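Long-range contact in epsin-1 (Saccharomyces cerevisiae, PDB 5LOZ), which binds phosphoinositide-rich membranes, clathrin and ubiquitin as an endocytic adaptor, this chain being its ENTH domain: residues 12-21 and 56-66. Numbering follows the deposited sequence.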
ATOM      1  N   ASN A  12      10.056  -5.625  -5.068  1.00 17.39           N
ATOM      2  CA  ASN A  12      10.766  -4.622  -5.832  1.00 18.04           C
ATOM      3  C   ASN A  12      10.053  -3.298  -5.805  1.00 16.40           C
ATOM      4  O   ASN A  12      10.675  -2.253  -5.703  1.00 17.28           O
ATOM      5  CB  ASN A  12      10.948  -5.039  -7.284  1.00 18.46           C
ATOM      6  CG  ASN A  12      11.942  -6.188  -7.468  1.00 24.86           C
ATOM      7  OD1 ASN A  12      12.711  -6.523  -6.573  1.00 27.06           O
ATOM      8  ND2 ASN A  12      11.904  -6.815  -8.648  1.00 33.53           N
ATOM      9  N   ALA A  13       8.726  -3.371  -5.848  1.00 13.31           N
ATOM     10  CA  ALA A  13       7.875  -2.211  -5.849  1.00 13.51           C
ATOM     11  C   ALA A  13       7.869  -1.450  -4.486  1.00 14.26           C
ATOM     12  O   ALA A  13       7.512  -0.285  -4.438  1.00 15.70           O
ATOM     13  CB  ALA A  13       6.411  -2.645  -6.218  1.00 14.74           C
ATOM     14  N   THR A  14       8.282  -2.129  -3.409  1.00 13.64           N
ATOM     15  CA  THR A  14       8.276  -1.576  -2.081  1.00 14.17           C
ATOM     16  C   THR A  14       9.694  -1.539  -1.472  1.00 15.71           C
ATOM     17  O   THR A  14       9.835  -1.432  -0.269  1.00 13.80           O
ATOM     18  CB  THR A  14       7.312  -2.320  -1.175  1.00 14.51           C
ATOM     19  OG1 THR A  14       7.625  -3.718  -1.170  1.00 12.66           O
ATOM     20  CG2 THR A  14       5.866  -2.151  -1.673  1.00 15.06           C
ATOM     21  N   SER A  15      10.735  -1.575  -2.322  1.00 15.61           N
ATOM     22  CA  SER A  15      12.102  -1.697  -1.829  1.00 16.29           C
ATOM     23  C   SER A  15      12.653  -0.363  -1.290  1.00 16.48           C
ATOM     24  O   SER A  15      12.112   0.721  -1.517  1.00 14.91           O
ATOM     25  CB  SER A  15      13.029  -2.249  -2.905  1.00 18.04           C
ATOM     26  OG  SER A  15      13.103  -1.340  -3.939  1.00 22.20           O
ATOM     27  N   ASN A  16      13.719  -0.468  -0.527  1.00 16.18           N
ATOM     28  CA  ASN A  16      14.307   0.676   0.189  1.00 14.56           C
ATOM     29  C   ASN A  16      15.242   1.566  -0.606  1.00 15.39           C
ATOM     30  O   ASN A  16      16.270   2.026  -0.096  1.00 16.30           O
ATOM     31  CB  ASN A  16      15.021   0.132   1.442  1.00 15.16           C
ATOM     32  CG  ASN A  16      15.278   1.199   2.498  1.00 16.61           C
ATOM     33  OD1 ASN A  16      14.420   2.013   2.790  1.00 17.88           O
ATOM     34  ND2 ASN A  16      16.470   1.159   3.116  1.00 13.57           N
ATOM     35  N   ASP A  17      14.928   1.844  -1.865  1.00 15.39           N
ATOM     36  CA  ASP A  17      15.716   2.818  -2.633  1.00 16.57           C
ATOM     37  C   ASP A  17      15.229   4.260  -2.479  1.00 16.49           C
ATOM     38  O   ASP A  17      15.886   5.077  -1.803  1.00 18.22           O
ATOM     39  CB  ASP A  17      15.936   2.363  -4.105  1.00 17.46           C
ATOM     40  CG  ASP A  17      14.634   1.890  -4.803  1.00 19.63           C
ATOM     41  OD1 ASP A  17      13.585   2.471  -4.572  1.00 18.88           O
ATOM     42  OD2 ASP A  17      14.669   0.921  -5.560  1.00 24.69           O
ATOM     43  N   ASN A  18      14.109   4.598  -3.126  1.00 14.37           N
ATOM     44  CA  ASN A  18      13.490   5.898  -3.046  1.00 15.39           C
ATOM     45  C   ASN A  18      12.000   5.657  -2.783  1.00 12.75           C
ATOM     46  O   ASN A  18      11.481   4.650  -3.230  1.00 13.59           O
ATOM     47  CB  ASN A  18      13.678   6.671  -4.373  1.00 16.21           C
ATOM     48  CG  ASN A  18      15.132   7.119  -4.583  1.00 24.33           C
ATOM     49  OD1 ASN A  18      15.620   7.966  -3.828  1.00 31.38           O
ATOM     50  ND2 ASN A  18      15.851   6.500  -5.551  1.00 29.22           N
ATOM     51  N   HIS A  19      11.348   6.548  -2.073  1.00 12.49           N
ATOM     52  CA  HIS A  19       9.918   6.313  -1.705  1.00 14.00           C
ATOM     53  C   HIS A  19       8.909   6.370  -2.865  1.00 15.21           C
ATOM     54  O   HIS A  19       7.755   6.017  -2.689  1.00 14.29           O
ATOM     55  CB  HIS A  19       9.449   7.215  -0.585  1.00 13.56           C
ATOM     56  CG  HIS A  19       9.337   8.657  -0.939  1.00 12.92           C
ATOM     57  ND1 HIS A  19       8.275   9.174  -1.640  1.00 18.64           N
ATOM     58  CD2 HIS A  19      10.143   9.715  -0.645  1.00 16.80           C
ATOM     59  CE1 HIS A  19       8.435  10.478  -1.778  1.00 21.46           C
ATOM     60  NE2 HIS A  19       9.567  10.834  -1.188  1.00 17.73           N
ATOM     61  N   GLN A  20       9.326   6.813  -4.046  1.00 15.03           N
ATOM     62  CA  GLN A  20       8.442   6.820  -5.204  1.00 16.98           C
ATOM     63  C   GLN A  20       8.240   5.432  -5.796  1.00 14.63           C
ATOM     64  O   GLN A  20       9.166   4.705  -6.007  1.00 15.88           O
ATOM     65  CB  GLN A  20       8.945   7.792  -6.247  1.00 18.08           C
ATOM     66  CG  GLN A  20       8.945   9.253  -5.786  1.00 20.81           C
ATOM     67  CD  GLN A  20      10.281   9.683  -5.147  1.00 21.43           C
ATOM     68  OE1 GLN A  20      11.114   8.852  -4.775  1.00 23.09           O
ATOM     69  NE2 GLN A  20      10.462  10.961  -4.993  1.00 22.58           N
ATOM     70  N   VAL A  21       6.986   5.059  -6.030  1.00 14.46           N
ATOM     71  CA  VAL A  21       6.640   3.772  -6.630  1.00 15.33           C
ATOM     72  C   VAL A  21       6.414   3.981  -8.137  1.00 17.72           C
ATOM     73  O   VAL A  21       5.745   4.937  -8.561  1.00 18.18           O
ATOM     74  CB  VAL A  21       5.376   3.171  -5.974  1.00 16.71           C
ATOM     75  CG1 VAL A  21       5.048   1.817  -6.566  1.00 12.44           C
ATOM     76  CG2 VAL A  21       5.568   3.084  -4.444  1.00 10.98           C
ATOM     77  N   TYR A  56      13.610   1.671   8.063  1.00 18.07           N
ATOM     78  CA  TYR A  56      13.057   1.267   6.767  1.00 17.23           C
ATOM     79  C   TYR A  56      11.719   1.898   6.510  1.00 16.22           C
ATOM     80  O   TYR A  56      10.821   1.241   5.996  1.00 17.69           O
ATOM     81  CB  TYR A  56      12.941  -0.248   6.722  1.00 19.28           C
ATOM     82  CG  TYR A  56      14.269  -0.907   6.942  1.00 24.61           C
ATOM     83  CD1 TYR A  56      15.238  -0.880   5.955  1.00 26.27           C
ATOM     84  CD2 TYR A  56      14.569  -1.519   8.140  1.00 28.22           C
ATOM     85  CE1 TYR A  56      16.467  -1.461   6.148  1.00 30.96           C
ATOM     86  CE2 TYR A  56      15.803  -2.117   8.338  1.00 31.28           C
ATOM     87  CZ  TYR A  56      16.753  -2.082   7.329  1.00 33.26           C
ATOM     88  OH  TYR A  56      17.993  -2.663   7.502  1.00 36.33           O
ATOM     89  N   TRP A  57      11.586   3.192   6.835  1.00 14.34           N
ATOM     90  CA  TRP A  57      10.353   3.894   6.605  1.00 13.55           C
ATOM     91  C   TRP A  57       9.929   3.901   5.127  1.00 13.10           C
ATOM     92  O   TRP A  57       8.726   4.069   4.836  1.00 10.91           O
ATOM     93  CB  TRP A  57      10.434   5.331   7.129  1.00 14.22           C
ATOM     94  CG  TRP A  57      11.420   6.236   6.422  1.00 10.00           C
ATOM     95  CD1 TRP A  57      12.720   6.450   6.777  1.00 11.96           C
ATOM     96  CD2 TRP A  57      11.190   7.025   5.259  1.00 11.08           C
ATOM     97  NE1 TRP A  57      13.305   7.324   5.902  1.00 11.81           N
ATOM     98  CE2 TRP A  57      12.396   7.686   4.954  1.00 11.81           C
ATOM     99  CE3 TRP A  57      10.084   7.246   4.430  1.00  8.69           C
ATOM    100  CZ2 TRP A  57      12.521   8.544   3.861  1.00 13.17           C
ATOM    101  CZ3 TRP A  57      10.212   8.098   3.372  1.00 14.10           C
ATOM    102  CH2 TRP A  57      11.413   8.737   3.091  1.00 15.55           C
ATOM    103  N   ARG A  58      10.883   3.766   4.192  1.00 11.41           N
ATOM    104  CA  ARG A  58      10.535   3.709   2.755  1.00 12.04           C
ATOM    105  C   ARG A  58       9.734   2.457   2.420  1.00 11.09           C
ATOM    106  O   ARG A  58       8.843   2.509   1.574  1.00 10.12           O
ATOM    107  CB  ARG A  58      11.744   3.873   1.834  1.00 10.58           C
ATOM    108  CG  ARG A  58      12.402   5.233   1.897  1.00  8.40           C
ATOM    109  CD  ARG A  58      13.750   5.232   1.205  1.00 11.35           C
ATOM    110  NE  ARG A  58      14.320   6.595   1.243  1.00 12.79           N
ATOM    111  CZ  ARG A  58      15.039   7.083   2.263  1.00 14.87           C
ATOM    112  NH1 ARG A  58      15.262   6.333   3.319  1.00 11.82           N
ATOM    113  NH2 ARG A  58      15.478   8.331   2.245  1.00 13.22           N
ATOM    114  N   HIS A  59       9.980   1.359   3.133  1.00 11.15           N
ATOM    115  CA  HIS A  59       9.200   0.176   2.973  1.00 10.88           C
ATOM    116  C   HIS A  59       7.746   0.469   3.293  1.00 12.43           C
ATOM    117  O   HIS A  59       6.845   0.069   2.561  1.00 14.53           O
ATOM    118  CB  HIS A  59       9.680  -0.953   3.895  1.00 11.05           C
ATOM    119  CG  HIS A  59      10.944  -1.618   3.470  1.00 13.01           C
ATOM    120  ND1 HIS A  59      11.666  -2.434   4.322  1.00 16.02           N
ATOM    121  CD2 HIS A  59      11.659  -1.541   2.326  1.00 14.81           C
ATOM    122  CE1 HIS A  59      12.746  -2.861   3.694  1.00 12.31           C
ATOM    123  NE2 HIS A  59      12.766  -2.340   2.484  1.00 14.58           N
ATOM    124  N   ILE A  60       7.550   1.179   4.391  1.00 11.98           N
ATOM    125  CA  ILE A  60       6.222   1.545   4.908  1.00 12.11           C
ATOM    126  C   ILE A  60       5.513   2.518   3.981  1.00 11.31           C
ATOM    127  O   ILE A  60       4.394   2.248   3.558  1.00 10.37           O
ATOM    128  CB  ILE A  60       6.325   2.190   6.335  1.00 10.86           C
ATOM    129  CG1 ILE A  60       7.153   1.274   7.271  1.00 12.01           C
ATOM    130  CG2 ILE A  60       4.970   2.472   6.878  1.00  7.85           C
ATOM    131  CD1 ILE A  60       7.210   1.741   8.742  1.00 12.00           C
ATOM    132  N   ALA A  61       6.172   3.629   3.640  1.00 10.09           N
ATOM    133  CA  ALA A  61       5.618   4.597   2.716  1.00 10.00           C
ATOM    134  C   ALA A  61       5.158   3.943   1.416  1.00  9.91           C
ATOM    135  O   ALA A  61       4.044   4.200   0.961  1.00  9.32           O
ATOM    136  CB  ALA A  61       6.631   5.698   2.429  1.00  9.84           C
ATOM    137  N   LYS A  62       6.011   3.114   0.810  1.00  7.68           N
ATOM    138  CA  LYS A  62       5.720   2.571  -0.512  1.00  9.67           C
ATOM    139  C   LYS A  62       4.582   1.514  -0.448  1.00  9.55           C
ATOM    140  O   LYS A  62       3.747   1.452  -1.341  1.00 10.34           O
ATOM    141  CB  LYS A  62       6.972   1.998  -1.141  1.00  8.88           C
ATOM    142  CG  LYS A  62       8.054   3.036  -1.372  1.00 10.45           C
ATOM    143  CD  LYS A  62       9.343   2.412  -1.824  1.00 13.35           C
ATOM    144  CE  LYS A  62       9.357   2.135  -3.323  1.00 11.56           C
ATOM    145  NZ  LYS A  62      10.692   1.623  -3.773  1.00 14.36           N
ATOM    146  N   ALA A  63       4.565   0.734   0.617  1.00  9.01           N
ATOM    147  CA  ALA A  63       3.508  -0.207   0.884  1.00  9.54           C
ATOM    148  C   ALA A  63       2.162   0.538   0.944  1.00 10.27           C
ATOM    149  O   ALA A  63       1.175   0.107   0.333  1.00  8.57           O
ATOM    150  CB  ALA A  63       3.746  -0.957   2.157  1.00  9.88           C
ATOM    151  N   LEU A  64       2.143   1.683   1.618  1.00  9.88           N
ATOM    152  CA  LEU A  64       0.936   2.487   1.732  1.00 11.23           C
ATOM    153  C   LEU A  64       0.518   3.034   0.410  1.00 12.24           C
ATOM    154  O   LEU A  64      -0.700   3.115   0.117  1.00  9.98           O
ATOM    155  CB  LEU A  64       1.129   3.617   2.759  1.00 11.97           C
ATOM    156  CG  LEU A  64       1.222   3.239   4.249  1.00 11.32           C
ATOM    157  CD1 LEU A  64       1.703   4.446   5.092  1.00 10.22           C
ATOM    158  CD2 LEU A  64      -0.135   2.700   4.791  1.00 10.64           C
ATOM    159  N   THR A  65       1.483   3.408  -0.426  1.00 10.99           N
ATOM    160  CA  THR A  65       1.216   3.855  -1.820  1.00 11.83           C
ATOM    161  C   THR A  65       0.608   2.741  -2.669  1.00 10.75           C
ATOM    162  O   THR A  65      -0.348   2.967  -3.413  1.00 10.04           O
ATOM    163  CB  THR A  65       2.499   4.374  -2.531  1.00 13.49           C
ATOM    164  OG1 THR A  65       3.052   5.442  -1.753  1.00 14.82           O
ATOM    165  CG2 THR A  65       2.214   4.868  -3.908  1.00 15.60           C
ATOM    166  N   VAL A  66       1.167   1.544  -2.547  1.00  9.39           N
ATOM    167  CA  VAL A  66       0.622   0.392  -3.209  1.00 10.73           C
ATOM    168  C   VAL A  66      -0.804   0.134  -2.715  1.00 11.47           C
ATOM    169  O   VAL A  66      -1.722  -0.040  -3.542  1.00 11.04           O
ATOM    170  CB  VAL A  66       1.516  -0.849  -3.007  1.00 11.82           C
ATOM    171  CG1 VAL A  66       0.879  -2.066  -3.576  1.00 12.67           C
ATOM    172  CG2 VAL A  66       2.897  -0.601  -3.629  1.00 11.90           C
TER
HETATM  173  O   HOH W   1      10.787   0.460  -6.034  1.00 23.41           O
HETATM  174  O   HOH W   2      13.932   3.943   4.360  1.00  8.72           O
HETATM  175  O   HOH W   3      14.403  -3.170   0.506  1.00 16.13           O
HETATM  176  O   HOH W   4       5.639   6.104  -1.200  1.00 28.57           O
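K62, on helix 57-73, pushes its side chain into the loop that joins helix 5-13 to helix 23-32. Its NZ donates to S15 O at 2.8 Å, the donor tilted 25° from the carbonyl plane. D17 OD1 adds a salt bridge to K62 NZ at 3.1 Å, its hydrogen bond weak, and N18 O accepts a second weak bond from NZ. A water bonded to N12 O also lies close to NZ, at a doubtfully short distance. The chain of K62 bends at chi3 (83°), which turns its end in among the loop carbonyls. Lower down, K62 CB meets V21 CG2 at 3.7 Å. The same methyl reaches T65 CG2 tip to tip. T14 CG2 lies 3.9 Å from V66 CG2, and those two side chains cross at about a right angle.

At the N-terminal end of the helix, N16 OD1 rests 3.4 Å from R58 CB. A water bonded to R58 N and NH1 also lies against N16 OD1, doubtfully close. The N16 amide comes to the edge of the Y56 ring, their planes 66° apart. W57 CZ2 sits over the centre of the R58 guanidinium, 3.3 Å above its plane.

N18 N donates to the anti lone pair of D17 OD1. T14 OG1 bonds outside the contact to V10 O and R49 NE, H59 ND1 to D52.

A methionine in place of K62 would probably leave the D17 carboxylate without its charge partner and S15 O without the stronger of its two donors, so the loop could shift. One buried ammonium thus gathers a carboxylate and two carbonyls, tying the first interhelical loop of the ENTH superhelix to helix 57-73.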